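PDB 5EZM: 4-amino-4-deoxy-L-arabinose transferase or related glycosyltransferases of PMT family from Cupriavidus metallidurans, which probably transfers 4-amino-4-deoxy-L-arabinose from a polyprenyl-phosphate carrier to lipid A, as a zinc-binding membrane glycosyltransferase of the GT-C fold. Local coordinates for residues L497-E509 with P518-K530. Sequence-based numbering, arbitrary orientation.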
loop_
_atom_site.group_PDB
_atom_site.type_symbol
_atom_site.label_atom_id
_atom_site.label_comp_id
_atom_site.label_asym_id
_atom_site.label_seq_id
_atom_site.Cartn_x
_atom_site.Cartn_y
_atom_site.Cartn_z
ATOM N N LEU A 497 -18.900 10.275 -5.100
ATOM C CA LEU A 497 -20.235 10.825 -4.909
ATOM C C LEU A 497 -20.485 11.300 -3.485
ATOM O O LEU A 497 -21.494 11.975 -3.249
ATOM C CB LEU A 497 -21.291 9.787 -5.291
ATOM C CG LEU A 497 -21.405 9.496 -6.786
ATOM C CD1 LEU A 497 -22.348 8.337 -7.030
ATOM C CD2 LEU A 497 -21.867 10.736 -7.531
ATOM N N ARG A 498 -19.592 10.982 -2.546
ATOM C CA ARG A 498 -19.826 11.207 -1.120
ATOM C C ARG A 498 -21.164 10.600 -0.708
ATOM O O ARG A 498 -21.982 11.224 -0.027
ATOM C CB ARG A 498 -19.766 12.699 -0.774
ATOM C CG ARG A 498 -18.649 13.486 -1.454
ATOM C CD ARG A 498 -17.290 13.142 -0.883
ATOM N NE ARG A 498 -16.273 14.142 -1.210
ATOM C CZ ARG A 498 -15.357 14.006 -2.167
ATOM N NH1 ARG A 498 -15.324 12.904 -2.905
ATOM N NH2 ARG A 498 -14.469 14.970 -2.383
ATOM N N HIS A 499 -21.391 9.361 -1.146
ATOM C CA HIS A 499 -22.690 8.715 -1.001
ATOM C C HIS A 499 -22.537 7.197 -0.986
ATOM O O HIS A 499 -22.015 6.617 -1.947
ATOM C CB HIS A 499 -23.615 9.153 -2.135
ATOM C CG HIS A 499 -25.051 8.791 -1.926
ATOM N ND1 HIS A 499 -25.503 7.491 -1.968
ATOM C CD2 HIS A 499 -26.141 9.561 -1.689
ATOM C CE1 HIS A 499 -26.807 7.474 -1.757
ATOM N NE2 HIS A 499 -27.219 8.718 -1.586
ATOM N N PRO A 500 -22.981 6.521 0.069
ATOM C CA PRO A 500 -22.775 5.074 0.167
ATOM C C PRO A 500 -23.713 4.297 -0.741
ATOM O O PRO A 500 -24.798 4.752 -1.107
ATOM C CB PRO A 500 -23.077 4.764 1.641
ATOM C CG PRO A 500 -23.146 6.097 2.327
ATOM C CD PRO A 500 -23.594 7.067 1.287
ATOM N N LEU A 501 -23.272 3.092 -1.092
ATOM C CA LEU A 501 -24.098 2.167 -1.854
ATOM C C LEU A 501 -25.017 1.389 -0.925
ATOM O O LEU A 501 -24.630 1.015 0.186
ATOM C CB LEU A 501 -23.226 1.183 -2.636
ATOM C CG LEU A 501 -22.423 1.672 -3.837
ATOM C CD1 LEU A 501 -21.597 0.529 -4.390
ATOM C CD2 LEU A 501 -23.352 2.223 -4.903
ATOM N N MET A 502 -26.239 1.136 -1.384
ATOM C CA MET A 502 -27.122 0.175 -0.733
ATOM C C MET A 502 -26.996 -1.142 -1.485
ATOM O O MET A 502 -27.518 -1.283 -2.597
ATOM C CB MET A 502 -28.568 0.657 -0.702
ATOM C CG MET A 502 -29.507 -0.369 -0.096
ATOM S SD MET A 502 -31.089 0.331 0.386
ATOM C CE MET A 502 -30.539 1.558 1.574
ATOM N N MET A 503 -26.299 -2.100 -0.879
ATOM C CA MET A 503 -25.946 -3.330 -1.572
ATOM C C MET A 503 -27.189 -4.147 -1.906
ATOM O O MET A 503 -28.078 -4.326 -1.065
ATOM C CB MET A 503 -24.977 -4.152 -0.727
ATOM C CG MET A 503 -23.606 -3.515 -0.590
ATOM S SD MET A 503 -22.883 -3.111 -2.194
ATOM C CE MET A 503 -22.721 -4.733 -2.933
ATOM N N VAL A 504 -27.242 -4.641 -3.140
ATOM C CA VAL A 504 -28.345 -5.452 -3.643
ATOM C C VAL A 504 -27.773 -6.784 -4.103
ATOM O O VAL A 504 -26.873 -6.817 -4.951
ATOM C CB VAL A 504 -29.090 -4.753 -4.790
ATOM C CG1 VAL A 504 -30.110 -5.692 -5.405
ATOM C CG2 VAL A 504 -29.753 -3.478 -4.295
ATOM N N GLY A 505 -28.297 -7.876 -3.553
ATOM C CA GLY A 505 -27.824 -9.196 -3.921
ATOM C C GLY A 505 -26.464 -9.524 -3.341
ATOM O O GLY A 505 -26.176 -9.175 -2.194
ATOM N N GLN A 506 -25.617 -10.192 -4.127
ATOM C CA GLN A 506 -24.302 -10.608 -3.653
ATOM C C GLN A 506 -23.461 -9.398 -3.266
ATOM O O GLN A 506 -23.072 -8.599 -4.125
ATOM C CB GLN A 506 -23.588 -11.441 -4.717
ATOM C CG GLN A 506 -24.338 -12.698 -5.152
ATOM C CD GLN A 506 -24.191 -13.853 -4.176
ATOM O OE1 GLN A 506 -24.039 -13.655 -2.971
ATOM N NE2 GLN A 506 -24.228 -15.073 -4.700
ATOM N N ALA A 507 -23.178 -9.262 -1.974
ATOM C CA ALA A 507 -22.460 -8.113 -1.445
ATOM C C ALA A 507 -20.949 -8.298 -1.450
ATOM O O ALA A 507 -20.230 -7.403 -0.988
ATOM C CB ALA A 507 -22.936 -7.807 -0.021
ATOM N N ASP A 508 -20.457 -9.427 -1.953
ATOM C CA ASP A 508 -19.020 -9.702 -2.050
ATOM C C ASP A 508 -18.449 -9.634 -0.633
ATOM O O ASP A 508 -19.015 -10.262 0.276
ATOM C CB ASP A 508 -18.406 -8.748 -3.070
ATOM C CG ASP A 508 -16.962 -9.075 -3.382
ATOM O OD1 ASP A 508 -16.721 -10.047 -4.131
ATOM O OD2 ASP A 508 -16.070 -8.358 -2.882
ATOM N N GLU A 509 -17.372 -8.884 -0.391
ATOM C CA GLU A 509 -16.777 -8.786 0.937
ATOM C C GLU A 509 -17.681 -8.091 1.947
ATOM O O GLU A 509 -17.346 -8.066 3.137
ATOM C CB GLU A 509 -15.445 -8.047 0.851
ATOM C CG GLU A 509 -15.598 -6.554 0.647
ATOM C CD GLU A 509 -14.453 -5.952 -0.139
ATOM O OE1 GLU A 509 -14.096 -6.520 -1.194
ATOM O OE2 GLU A 509 -13.906 -4.916 0.299
ATOM N N PRO A 518 -29.599 -6.819 8.194
ATOM C CA PRO A 518 -30.315 -6.980 6.919
ATOM C C PRO A 518 -31.283 -5.852 6.597
ATOM O O PRO A 518 -31.745 -5.773 5.452
ATOM C CB PRO A 518 -31.059 -8.307 7.104
ATOM C CG PRO A 518 -31.263 -8.408 8.577
ATOM C CD PRO A 518 -30.046 -7.791 9.206
ATOM N N GLN A 519 -31.606 -4.983 7.554
ATOM C CA GLN A 519 -32.497 -3.859 7.293
ATOM C C GLN A 519 -31.821 -2.731 6.524
ATOM O O GLN A 519 -32.467 -1.711 6.258
ATOM C CB GLN A 519 -33.065 -3.320 8.608
ATOM C CG GLN A 519 -34.012 -4.285 9.308
ATOM C CD GLN A 519 -34.680 -3.674 10.525
ATOM O OE1 GLN A 519 -34.348 -2.564 10.939
ATOM N NE2 GLN A 519 -35.630 -4.400 11.104
ATOM N N ARG A 520 -30.548 -2.888 6.161
ATOM C CA ARG A 520 -29.803 -1.879 5.423
ATOM C C ARG A 520 -29.444 -2.337 4.016
ATOM O O ARG A 520 -28.654 -1.669 3.336
ATOM C CB ARG A 520 -28.531 -1.505 6.187
ATOM C CG ARG A 520 -28.729 -1.345 7.686
ATOM C CD ARG A 520 -27.397 -1.203 8.404
ATOM N NE ARG A 520 -26.743 0.069 8.116
ATOM C CZ ARG A 520 -26.697 1.092 8.964
ATOM N NH1 ARG A 520 -27.261 0.988 10.159
ATOM N NH2 ARG A 520 -26.080 2.215 8.620
ATOM N N VAL A 521 -30.010 -3.451 3.560
ATOM C CA VAL A 521 -29.563 -4.113 2.339
ATOM C C VAL A 521 -30.752 -4.828 1.706
ATOM O O VAL A 521 -31.627 -5.345 2.406
ATOM C CB VAL A 521 -28.395 -5.078 2.653
ATOM C CG1 VAL A 521 -28.360 -6.254 1.694
ATOM C CG2 VAL A 521 -27.071 -4.330 2.619
ATOM N N VAL A 522 -30.797 -4.830 0.378
ATOM C CA VAL A 522 -31.762 -5.625 -0.374
ATOM C C VAL A 522 -31.172 -7.024 -0.545
ATOM O O VAL A 522 -30.074 -7.151 -1.110
ATOM C CB VAL A 522 -32.082 -4.994 -1.733
ATOM C CG1 VAL A 522 -33.311 -5.649 -2.348
ATOM C CG2 VAL A 522 -32.283 -3.492 -1.588
ATOM N N PRO A 523 -31.849 -8.079 -0.083
ATOM C CA PRO A 523 -31.214 -9.408 -0.096
ATOM C C PRO A 523 -30.937 -9.935 -1.490
ATOM O O PRO A 523 -29.848 -10.461 -1.740
ATOM C CB PRO A 523 -32.227 -10.292 0.648
ATOM C CG PRO A 523 -33.149 -9.349 1.349
ATOM C CD PRO A 523 -33.197 -8.122 0.501
ATOM N N ASP A 524 -31.896 -9.815 -2.404
ATOM C CA ASP A 524 -31.766 -10.368 -3.742
ATOM C C ASP A 524 -32.338 -9.382 -4.747
ATOM O O ASP A 524 -33.101 -8.479 -4.397
ATOM C CB ASP A 524 -32.476 -11.722 -3.857
ATOM C CG ASP A 524 -33.925 -11.656 -3.414
ATOM O OD1 ASP A 524 -34.264 -10.762 -2.609
ATOM O OD2 ASP A 524 -34.726 -12.498 -3.868
ATOM N N VAL A 525 -31.961 -9.573 -6.013
ATOM C CA VAL A 525 -32.411 -8.671 -7.069
ATOM C C VAL A 525 -33.924 -8.734 -7.227
ATOM O O VAL A 525 -34.562 -7.738 -7.593
ATOM C CB VAL A 525 -31.684 -9.001 -8.391
ATOM C CG1 VAL A 525 -32.041 -7.991 -9.472
ATOM C CG2 VAL A 525 -30.178 -9.046 -8.173
ATOM N N ASP A 526 -34.528 -9.887 -6.938
ATOM C CA ASP A 526 -35.970 -10.027 -7.119
ATOM C C ASP A 526 -36.741 -9.095 -6.190
ATOM O O ASP A 526 -37.781 -8.548 -6.574
ATOM C CB ASP A 526 -36.380 -11.484 -6.909
ATOM C CG ASP A 526 -35.940 -12.382 -8.055
ATOM O OD1 ASP A 526 -36.183 -12.016 -9.225
ATOM O OD2 ASP A 526 -35.342 -13.446 -7.790
ATOM N N SER A 527 -36.249 -8.895 -4.965
ATOM C CA SER A 527 -36.835 -7.874 -4.103
ATOM C C SER A 527 -36.487 -6.476 -4.593
ATOM O O SER A 527 -37.282 -5.537 -4.432
ATOM C CB SER A 527 -36.359 -8.062 -2.664
ATOM O OG SER A 527 -36.607 -9.381 -2.215
ATOM N N PHE A 528 -35.309 -6.321 -5.197
ATOM C CA PHE A 528 -34.916 -5.025 -5.729
ATOM C C PHE A 528 -35.839 -4.579 -6.852
ATOM O O PHE A 528 -35.987 -3.375 -7.083
ATOM C CB PHE A 528 -33.469 -5.072 -6.216
ATOM C CG PHE A 528 -33.097 -3.925 -7.108
ATOM C CD1 PHE A 528 -32.880 -2.663 -6.582
ATOM C CD2 PHE A 528 -32.973 -4.108 -8.477
ATOM C CE1 PHE A 528 -32.543 -1.601 -7.404
ATOM C CE2 PHE A 528 -32.633 -3.052 -9.305
ATOM C CZ PHE A 528 -32.417 -1.797 -8.769
ATOM N N THR A 529 -36.458 -5.523 -7.570
ATOM C CA THR A 529 -37.394 -5.128 -8.619
ATOM C C THR A 529 -38.633 -4.473 -8.021
ATOM O O THR A 529 -39.091 -3.434 -8.512
ATOM C CB THR A 529 -37.786 -6.331 -9.478
ATOM O OG1 THR A 529 -38.565 -7.252 -8.702
ATOM C CG2 THR A 529 -36.547 -7.038 -10.005
ATOM N N LYS A 530 -39.186 -5.063 -6.957
ATOM C CA LYS A 530 -40.346 -4.474 -6.299
ATOM C C LYS A 530 -39.994 -3.143 -5.646
ATOM O O LYS A 530 -40.775 -2.186 -5.715
ATOM C CB LYS A 530 -40.914 -5.445 -5.268
ATOM C CG LYS A 530 -41.357 -6.769 -5.862
ATOM C CD LYS A 530 -42.513 -6.581 -6.826
ATOM C CE LYS A 530 -42.788 -7.857 -7.599
ATOM N NZ LYS A 530 -41.609 -8.266 -8.416
#
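V522 lies alongside V504 and grips the backbone on both flanks of it. Its N donates to O of M503 at 3.1 Å, and its O accepts N of G505, also at 3.1 Å, the straighter of the two bonds (160° at the hydrogen). Two bonds from one residue to the neighbours of its partner are the pattern of a parallel bridge, and here there is a single one.

From CB of V504 two methyl branches part. CG1 of V504 lies opposite the backbone N (chi1 173°), which carries it to the helix that follows D524: it rests 3.5 Å from CB of F528 and also comes near V525. CG2 of V504 turns to the bridge partner instead, 3.7 Å from CG2 of V522, where the two valines point the same way; CG2 of V504 also comes within 4.0 Å of CD1 of F528. With an alanine here both methyls are gone, which is likely to open a gap between V522 and F528 and leave the phenylalanine less firmly seated. One and two residues earlier in the strand, CB of M503 meets CG2 of V521 at 4.0 Å, and CG of M502 lies by the carbonyl O of R520.

At the helix start, N-cap D524 takes a bond from OG of S527 on OD1. Both segments belong to the family's C-terminal domain, away from the zinc and lipid sites. Strand 502-504 is an edge of its mixed sheet, paired with strand 483-486 on one side; V522 adds its lone bridge on the other. Helix 525-534 packs against the face carrying V504 and Y484, F528 meeting Y484 edge-to-face, while M503 and V521 both touch L83 of strand 83-84.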